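Local coordinates for 5-oxopent-3-ene-1,2,5-tricarboxylate decarboxylase (Exiguobacterium antarcticum B7, PDB 6IYM), which belongs to the fumarylacetoacetate hydrolase family of metal-dependent enzymes and holds a magnesium ion between acidic side chains, at residues Tyr66-Gly76 / Met229-Gly240; Phe190-Glu198 / Arg206-Met214. All blocks are in the same frame, centred on the assembly; numbering follows the deposited sequence.

Contact 1: residues Tyr66-Gly76 / Met229-Gly240; sequences YLPPRNVICVG and MTLEAGDVIATG
Ile73 and Cys74 pair with Ile237 and Ala238 as parallel neighbours in the mixed beta sheet of the fumarylacetoacetate hydrolase fold. Strands 72-75 and 236-238 lie 4.6 Å apart, axis to axis. Ile73 turns both its N and its O to strand 236-238: N donates to Val236 O and O accepts from Ala238 N; Val75 N then donates to Ala238 O. On one face Cys74 SG sits beside Ala238 CB. On the other, CG1 of Ile73, anti to the carbonyl carbon (chi1 -57°), carries CD1 tip to tip to Met229 CE at 4.1 Å, with Leu231 CD2 close by. At the start of the strands, Val236 is the bump: CG1 rests on Val72 CG1, while CG2 enters the hollow between Pro68 CB and the hydroxyl end of Tyr66. Tyr66 OH also bonds to Gly234 O, in the type II turn Glu232-Asp235, from above the carbonyl plane. Arg70 fills the groove beside this turn. Glu232 CG lies 3.6 Å over the centre of the Arg70 guanidinium, and Arg70 NH1 hydrogen-bonds to Ser102 of the second subunit. Arg70 and Asp235 form a side-on salt bridge, guanidinium and carboxylate nearly coplanar (21° apart): NE meets OD1 at 2.8 Å and NH2 meets OD2 at 3.0 Å, both on syn lone pairs. Arg70 NH2 also donates to Thr230 O, and Glu232 N to Asp235 OD2 from above the carboxylate plane at 2.9 Å.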
# COMPACT_ATOMS: atom_id res chain seq x y z
N TYR A 66 -12.64 7.98 -4.81
CA TYR A 66 -11.55 7.84 -5.81
C TYR A 66 -10.84 6.51 -5.56
O TYR A 66 -11.22 5.84 -4.58
CB TYR A 66 -10.56 9.00 -5.71
CG TYR A 66 -10.04 9.22 -4.32
CD1 TYR A 66 -8.98 8.49 -3.82
CD2 TYR A 66 -10.66 10.13 -3.48
CE1 TYR A 66 -8.50 8.71 -2.54
CE2 TYR A 66 -10.20 10.35 -2.19
CZ TYR A 66 -9.12 9.64 -1.72
OH TYR A 66 -8.69 9.87 -0.45
N LEU A 67 -9.93 6.14 -6.44
CA LEU A 67 -8.98 5.01 -6.26
C LEU A 67 -7.79 5.56 -5.48
O LEU A 67 -7.08 6.44 -5.95
CB LEU A 67 -8.58 4.45 -7.62
CG LEU A 67 -7.69 3.20 -7.58
CD1 LEU A 67 -8.48 1.99 -7.13
CD2 LEU A 67 -7.05 2.94 -8.94
N PRO A 68 -7.58 5.12 -4.22
CA PRO A 68 -6.54 5.71 -3.39
C PRO A 68 -5.21 5.50 -4.11
O PRO A 68 -4.97 4.43 -4.66
CB PRO A 68 -6.62 4.99 -2.04
CG PRO A 68 -7.88 4.13 -2.10
CD PRO A 68 -8.23 3.98 -3.56
N PRO A 69 -4.34 6.52 -4.16
CA PRO A 69 -3.07 6.40 -4.89
C PRO A 69 -2.10 5.41 -4.22
O PRO A 69 -1.16 4.98 -4.85
CB PRO A 69 -2.54 7.84 -4.84
CG PRO A 69 -3.09 8.38 -3.52
CD PRO A 69 -4.50 7.82 -3.49
N ARG A 70 -2.35 5.06 -2.95
CA ARG A 70 -1.55 4.02 -2.25
C ARG A 70 -2.46 3.23 -1.29
O ARG A 70 -3.64 3.60 -1.16
CB ARG A 70 -0.31 4.69 -1.66
CG ARG A 70 -0.51 5.44 -0.35
CD ARG A 70 0.74 6.29 -0.14
NE ARG A 70 0.80 6.92 1.17
CZ ARG A 70 1.91 7.13 1.88
NH1 ARG A 70 3.09 6.72 1.44
NH2 ARG A 70 1.82 7.72 3.06
N ASN A 71 -1.94 2.17 -0.66
CA ASN A 71 -2.81 1.29 0.15
C ASN A 71 -3.50 2.14 1.21
O ASN A 71 -2.88 3.10 1.72
CB ASN A 71 -2.09 0.15 0.85
CG ASN A 71 -1.44 -0.85 -0.09
OD1 ASN A 71 -1.28 -0.59 -1.26
ND2 ASN A 71 -1.03 -1.97 0.46
N VAL A 72 -4.75 1.81 1.50
CA VAL A 72 -5.53 2.36 2.64
C VAL A 72 -4.81 1.96 3.94
O VAL A 72 -4.51 0.76 4.14
CB VAL A 72 -6.98 1.84 2.60
CG1 VAL A 72 -7.77 2.33 3.81
CG2 VAL A 72 -7.67 2.25 1.31
N ILE A 73 -4.45 2.94 4.76
CA ILE A 73 -3.76 2.69 6.06
C ILE A 73 -4.83 2.43 7.11
O ILE A 73 -5.73 3.27 7.21
CB ILE A 73 -2.85 3.86 6.46
CG1 ILE A 73 -1.81 4.15 5.37
CG2 ILE A 73 -2.22 3.59 7.81
CD1 ILE A 73 -1.08 5.49 5.51
N CYS A 74 -4.70 1.31 7.85
CA CYS A 74 -5.73 0.79 8.78
C CYS A 74 -5.18 0.63 10.20
O CYS A 74 -4.09 0.06 10.37
CB CYS A 74 -6.23 -0.57 8.31
SG CYS A 74 -7.10 -0.50 6.71
N VAL A 75 -5.96 1.09 11.17
CA VAL A 75 -5.68 0.96 12.62
C VAL A 75 -6.29 -0.35 13.10
O VAL A 75 -7.37 -0.70 12.61
CB VAL A 75 -6.21 2.18 13.39
CG1 VAL A 75 -5.99 2.02 14.90
CG2 VAL A 75 -5.55 3.45 12.88
N GLY A 76 -5.62 -1.05 14.02
CA GLY A 76 -6.14 -2.28 14.66
C GLY A 76 -7.20 -1.94 15.71
O GLY A 76 -7.88 -0.91 15.58
N MET A 229 7.16 9.14 8.92
CA MET A 229 6.48 8.64 7.67
C MET A 229 5.63 9.75 7.06
O MET A 229 4.65 10.19 7.71
CB MET A 229 5.59 7.43 7.93
CG MET A 229 5.28 6.70 6.63
SD MET A 229 4.11 5.34 6.83
CE MET A 229 2.62 6.24 7.23
N THR A 230 5.95 10.17 5.83
CA THR A 230 5.19 11.19 5.06
C THR A 230 3.80 10.64 4.70
O THR A 230 3.71 9.50 4.17
CB THR A 230 5.98 11.66 3.83
OG1 THR A 230 7.18 12.29 4.30
CG2 THR A 230 5.22 12.64 2.97
N LEU A 231 2.76 11.43 5.00
CA LEU A 231 1.39 11.20 4.51
C LEU A 231 1.25 11.97 3.20
O LEU A 231 1.67 13.14 3.17
CB LEU A 231 0.37 11.65 5.55
CG LEU A 231 0.46 10.97 6.92
CD1 LEU A 231 -0.63 11.51 7.87
CD2 LEU A 231 0.34 9.46 6.77
N GLU A 232 0.68 11.33 2.18
CA GLU A 232 0.40 11.94 0.85
C GLU A 232 -1.04 12.47 0.80
O GLU A 232 -1.92 11.83 1.33
CB GLU A 232 0.58 10.92 -0.27
CG GLU A 232 1.86 10.10 -0.18
CD GLU A 232 3.15 10.84 -0.52
OE1 GLU A 232 3.06 12.02 -0.93
OE2 GLU A 232 4.23 10.24 -0.36
N ALA A 233 -1.25 13.60 0.13
CA ALA A 233 -2.58 14.09 -0.28
C ALA A 233 -3.34 12.91 -0.90
O ALA A 233 -2.78 12.21 -1.75
CB ALA A 233 -2.45 15.25 -1.23
N GLY A 234 -4.56 12.65 -0.42
CA GLY A 234 -5.41 11.55 -0.91
C GLY A 234 -5.19 10.25 -0.16
O GLY A 234 -5.87 9.25 -0.51
N ASP A 235 -4.27 10.23 0.81
CA ASP A 235 -4.20 9.09 1.77
C ASP A 235 -5.56 8.88 2.44
O ASP A 235 -6.24 9.89 2.77
CB ASP A 235 -3.15 9.31 2.84
CG ASP A 235 -1.81 8.67 2.55
OD1 ASP A 235 -1.78 7.75 1.71
OD2 ASP A 235 -0.82 9.11 3.17
N VAL A 236 -5.94 7.62 2.66
CA VAL A 236 -7.17 7.20 3.38
C VAL A 236 -6.74 6.45 4.64
O VAL A 236 -6.09 5.39 4.53
CB VAL A 236 -8.09 6.32 2.51
CG1 VAL A 236 -9.38 5.94 3.23
CG2 VAL A 236 -8.43 6.98 1.19
N ILE A 237 -7.10 6.95 5.81
CA ILE A 237 -6.75 6.26 7.08
C ILE A 237 -8.04 5.73 7.70
O ILE A 237 -8.92 6.57 8.08
CB ILE A 237 -5.95 7.20 8.00
CG1 ILE A 237 -4.79 7.83 7.24
CG2 ILE A 237 -5.47 6.45 9.24
CD1 ILE A 237 -4.01 8.85 8.02
N ALA A 238 -8.15 4.42 7.83
CA ALA A 238 -9.30 3.74 8.46
C ALA A 238 -9.03 3.67 9.97
O ALA A 238 -8.04 3.07 10.32
CB ALA A 238 -9.49 2.40 7.83
N THR A 239 -9.89 4.26 10.82
CA THR A 239 -9.55 4.61 12.22
C THR A 239 -10.04 3.55 13.21
O THR A 239 -10.02 3.85 14.42
CB THR A 239 -10.05 6.01 12.59
OG1 THR A 239 -11.46 6.05 12.41
CG2 THR A 239 -9.42 7.09 11.75
N GLY A 240 -10.36 2.35 12.72
CA GLY A 240 -10.79 1.19 13.53
C GLY A 240 -12.31 1.10 13.59
O GLY A 240 -12.98 1.99 13.06
O HOH W 1 3.47 7.19 -1.22

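Contact 2: residues Phe190-Glu198 / Arg206-Met214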
# COMPACT_ATOMS: atom_id res chain seq x y z
N PHE A 190 -17.37 19.04 9.85
CA PHE A 190 -17.45 17.72 10.52
C PHE A 190 -16.49 17.66 11.70
O PHE A 190 -15.30 17.83 11.44
CB PHE A 190 -17.12 16.62 9.51
CG PHE A 190 -17.45 15.24 10.00
CD1 PHE A 190 -18.74 14.73 9.86
CD2 PHE A 190 -16.52 14.49 10.69
CE1 PHE A 190 -19.05 13.46 10.33
CE2 PHE A 190 -16.82 13.22 11.15
CZ PHE A 190 -18.09 12.71 10.97
N ASP A 191 -17.02 17.43 12.92
CA ASP A 191 -16.22 17.19 14.15
C ASP A 191 -16.29 15.70 14.45
O ASP A 191 -17.37 15.16 14.68
CB ASP A 191 -16.74 18.05 15.32
CG ASP A 191 -15.92 17.99 16.62
OD1 ASP A 191 -15.15 17.03 16.81
OD2 ASP A 191 -16.07 18.91 17.44
N PRO A 192 -15.16 14.97 14.42
CA PRO A 192 -15.16 13.54 14.76
C PRO A 192 -15.14 13.16 16.25
O PRO A 192 -14.98 11.96 16.55
CB PRO A 192 -13.85 13.10 14.07
CG PRO A 192 -12.94 14.28 14.24
CD PRO A 192 -13.85 15.46 13.98
N ALA A 193 -15.30 14.13 17.16
CA ALA A 193 -15.25 13.90 18.64
C ALA A 193 -16.28 12.86 19.07
O ALA A 193 -15.94 11.98 19.93
CB ALA A 193 -15.51 15.19 19.38
N ASP A 194 -17.50 12.93 18.54
CA ASP A 194 -18.65 12.15 19.09
C ASP A 194 -19.68 11.90 17.98
O ASP A 194 -20.80 12.48 18.04
CB ASP A 194 -19.26 12.85 20.32
CG ASP A 194 -20.40 12.13 21.01
OD1 ASP A 194 -20.64 10.94 20.74
OD2 ASP A 194 -21.10 12.80 21.81
N VAL A 195 -19.30 11.08 17.00
CA VAL A 195 -20.21 10.68 15.90
C VAL A 195 -20.46 9.18 16.05
O VAL A 195 -19.53 8.44 16.47
CB VAL A 195 -19.69 11.08 14.51
CG1 VAL A 195 -19.37 12.56 14.45
CG2 VAL A 195 -18.50 10.25 14.07
N LEU A 196 -21.67 8.78 15.70
CA LEU A 196 -22.17 7.39 15.83
C LEU A 196 -21.82 6.61 14.57
O LEU A 196 -22.17 7.08 13.47
CB LEU A 196 -23.68 7.42 16.08
CG LEU A 196 -24.29 6.07 16.43
CD1 LEU A 196 -23.62 5.46 17.64
CD2 LEU A 196 -25.79 6.21 16.65
N VAL A 197 -21.07 5.52 14.74
CA VAL A 197 -20.73 4.54 13.68
C VAL A 197 -21.60 3.30 13.92
O VAL A 197 -21.43 2.63 14.95
CB VAL A 197 -19.22 4.22 13.67
CG1 VAL A 197 -18.87 3.22 12.57
CG2 VAL A 197 -18.35 5.48 13.54
N GLU A 198 -22.46 2.95 12.98
CA GLU A 198 -23.32 1.75 13.09
C GLU A 198 -23.16 0.86 11.86
O GLU A 198 -22.99 1.39 10.70
CB GLU A 198 -24.80 2.09 13.23
CG GLU A 198 -25.14 3.08 14.32
CD GLU A 198 -26.62 3.04 14.73
OE1 GLU A 198 -26.92 2.82 15.93
OE2 GLU A 198 -27.46 3.19 13.83
N ARG A 206 -25.62 -4.49 14.38
CA ARG A 206 -24.48 -5.33 14.82
C ARG A 206 -23.46 -4.47 15.55
O ARG A 206 -22.93 -4.96 16.52
CB ARG A 206 -23.74 -6.04 13.67
CG ARG A 206 -24.57 -7.08 12.93
CD ARG A 206 -24.93 -8.27 13.81
NE ARG A 206 -25.51 -9.36 13.03
CZ ARG A 206 -24.84 -10.16 12.19
NH1 ARG A 206 -23.53 -10.03 12.02
NH2 ARG A 206 -25.48 -11.10 11.53
N GLN A 207 -23.16 -3.28 15.01
CA GLN A 207 -22.15 -2.36 15.57
C GLN A 207 -22.84 -1.03 15.81
O GLN A 207 -23.54 -0.59 14.88
CB GLN A 207 -20.98 -2.08 14.60
CG GLN A 207 -20.12 -3.27 14.28
CD GLN A 207 -18.91 -2.90 13.47
OE1 GLN A 207 -19.01 -2.69 12.26
NE2 GLN A 207 -17.79 -2.71 14.13
N SER A 208 -22.58 -0.39 16.95
CA SER A 208 -23.17 0.92 17.31
C SER A 208 -22.32 1.61 18.40
O SER A 208 -22.63 1.46 19.60
CB SER A 208 -24.58 0.70 17.76
OG SER A 208 -25.27 1.94 17.81
N GLY A 209 -21.30 2.38 18.00
CA GLY A 209 -20.30 2.96 18.92
C GLY A 209 -20.01 4.37 18.50
O GLY A 209 -19.98 4.62 17.27
N SER A 210 -19.93 5.29 19.46
CA SER A 210 -19.51 6.68 19.22
C SER A 210 -18.00 6.72 18.99
O SER A 210 -17.29 5.95 19.59
CB SER A 210 -19.84 7.63 20.32
OG SER A 210 -19.38 8.93 19.97
N THR A 211 -17.53 7.70 18.22
CA THR A 211 -16.09 7.98 18.07
C THR A 211 -15.52 8.45 19.41
O THR A 211 -14.28 8.48 19.52
CB THR A 211 -15.84 8.97 16.95
OG1 THR A 211 -16.70 10.10 17.16
CG2 THR A 211 -16.08 8.33 15.60
N LYS A 212 -16.36 8.77 20.40
CA LYS A 212 -15.87 9.09 21.78
C LYS A 212 -15.24 7.85 22.42
O LYS A 212 -14.42 8.03 23.32
CB LYS A 212 -16.99 9.71 22.64
CG LYS A 212 -17.74 8.75 23.56
CD LYS A 212 -19.02 9.36 24.13
CE LYS A 212 -18.79 10.54 25.04
NZ LYS A 212 -19.68 11.68 24.72
N LEU A 213 -15.55 6.62 21.96
CA LEU A 213 -14.96 5.37 22.53
C LEU A 213 -13.57 5.06 21.94
O LEU A 213 -12.97 4.06 22.40
CB LEU A 213 -15.87 4.19 22.24
CG LEU A 213 -17.28 4.24 22.84
CD1 LEU A 213 -18.00 2.93 22.54
CD2 LEU A 213 -17.24 4.51 24.33
N MET A 214 -13.10 5.83 20.97
CA MET A 214 -11.78 5.61 20.29
C MET A 214 -10.63 5.71 21.31
O MET A 214 -10.58 6.69 22.06
CB MET A 214 -11.54 6.66 19.19
CG MET A 214 -12.33 6.42 17.91
SD MET A 214 -12.18 7.81 16.76
CE MET A 214 -10.91 7.21 15.66
O HOH W 2 -13.29 10.91 19.09
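Thr211, just past strand 204-210, reaches Pro192 and Val195 with its hydroxyl and Val195 and Val197 with its methyl, at the open end of the beta hairpin of strands 196-201 and 204-210. With OG1 between the backbone N and the carbonyl carbon (chi1 51°), the Thr211 hydroxyl donates to Pro192 O at 2.6 Å, above that carbonyl plane, and accepts from Val195 N at 2.8 Å in an almost straight bond (176°). Thr211 CG2 meets Val195 CG2 at 3.4 Å, tighter than usual for two methyls, as the side chains cross at a slant; Val197 CG2 approaches the same methyl with its side chain at about a right angle to that of Thr211. Thr211 N returns a bond to Val195 O. Farther along, Val197 and Gly209 form the hydrogen-bonded antiparallel pair. On the sheet face that carries Leu196, Glu198, Ser208 and Ser210, Ser208 OG donates to Glu198 OE1 at 2.7 Å, on the lone pair away from the other carboxylate oxygen. Asp194 and Lys212 run side by side, pointing the same way. Ser210 OG donates to Asp194 OD1 and takes Lys212 N in an ST turn. The hydroxyls of Thr211 and Ser210 thus each donate and accept, and that of the buried Thr211 ties Pro192 O to Val195 N; the Lys212 NZ to Asp194 OD2 salt bridge, at 3.4 Å, is long and weak and lies between exposed residues.

Overall arrangement
From the N terminus, the chain passes the first strands and helices before 66-76 leads into strand 72-75, the first half of contact 1. That half waits 152 residues for its partner. In between come strands 96-99, 121-131, 147-158 and 178-186, and then the hairpin of contact 2, whose short loop between 190-198 and 206-214 closes wholly inside the larger one. Helix 218-225 then carries the chain to 229-240, which completes contact 1. The contacts belong to different sheets, the larger mixed one and a second that ends, within this chain, at strand 204-210; their centres are about 19 Å apart. They nevertheless touch where Met214 CE packs on Thr239 CB at 3.4 Å, and Thr211 and Thr239 both reach strand 121-131.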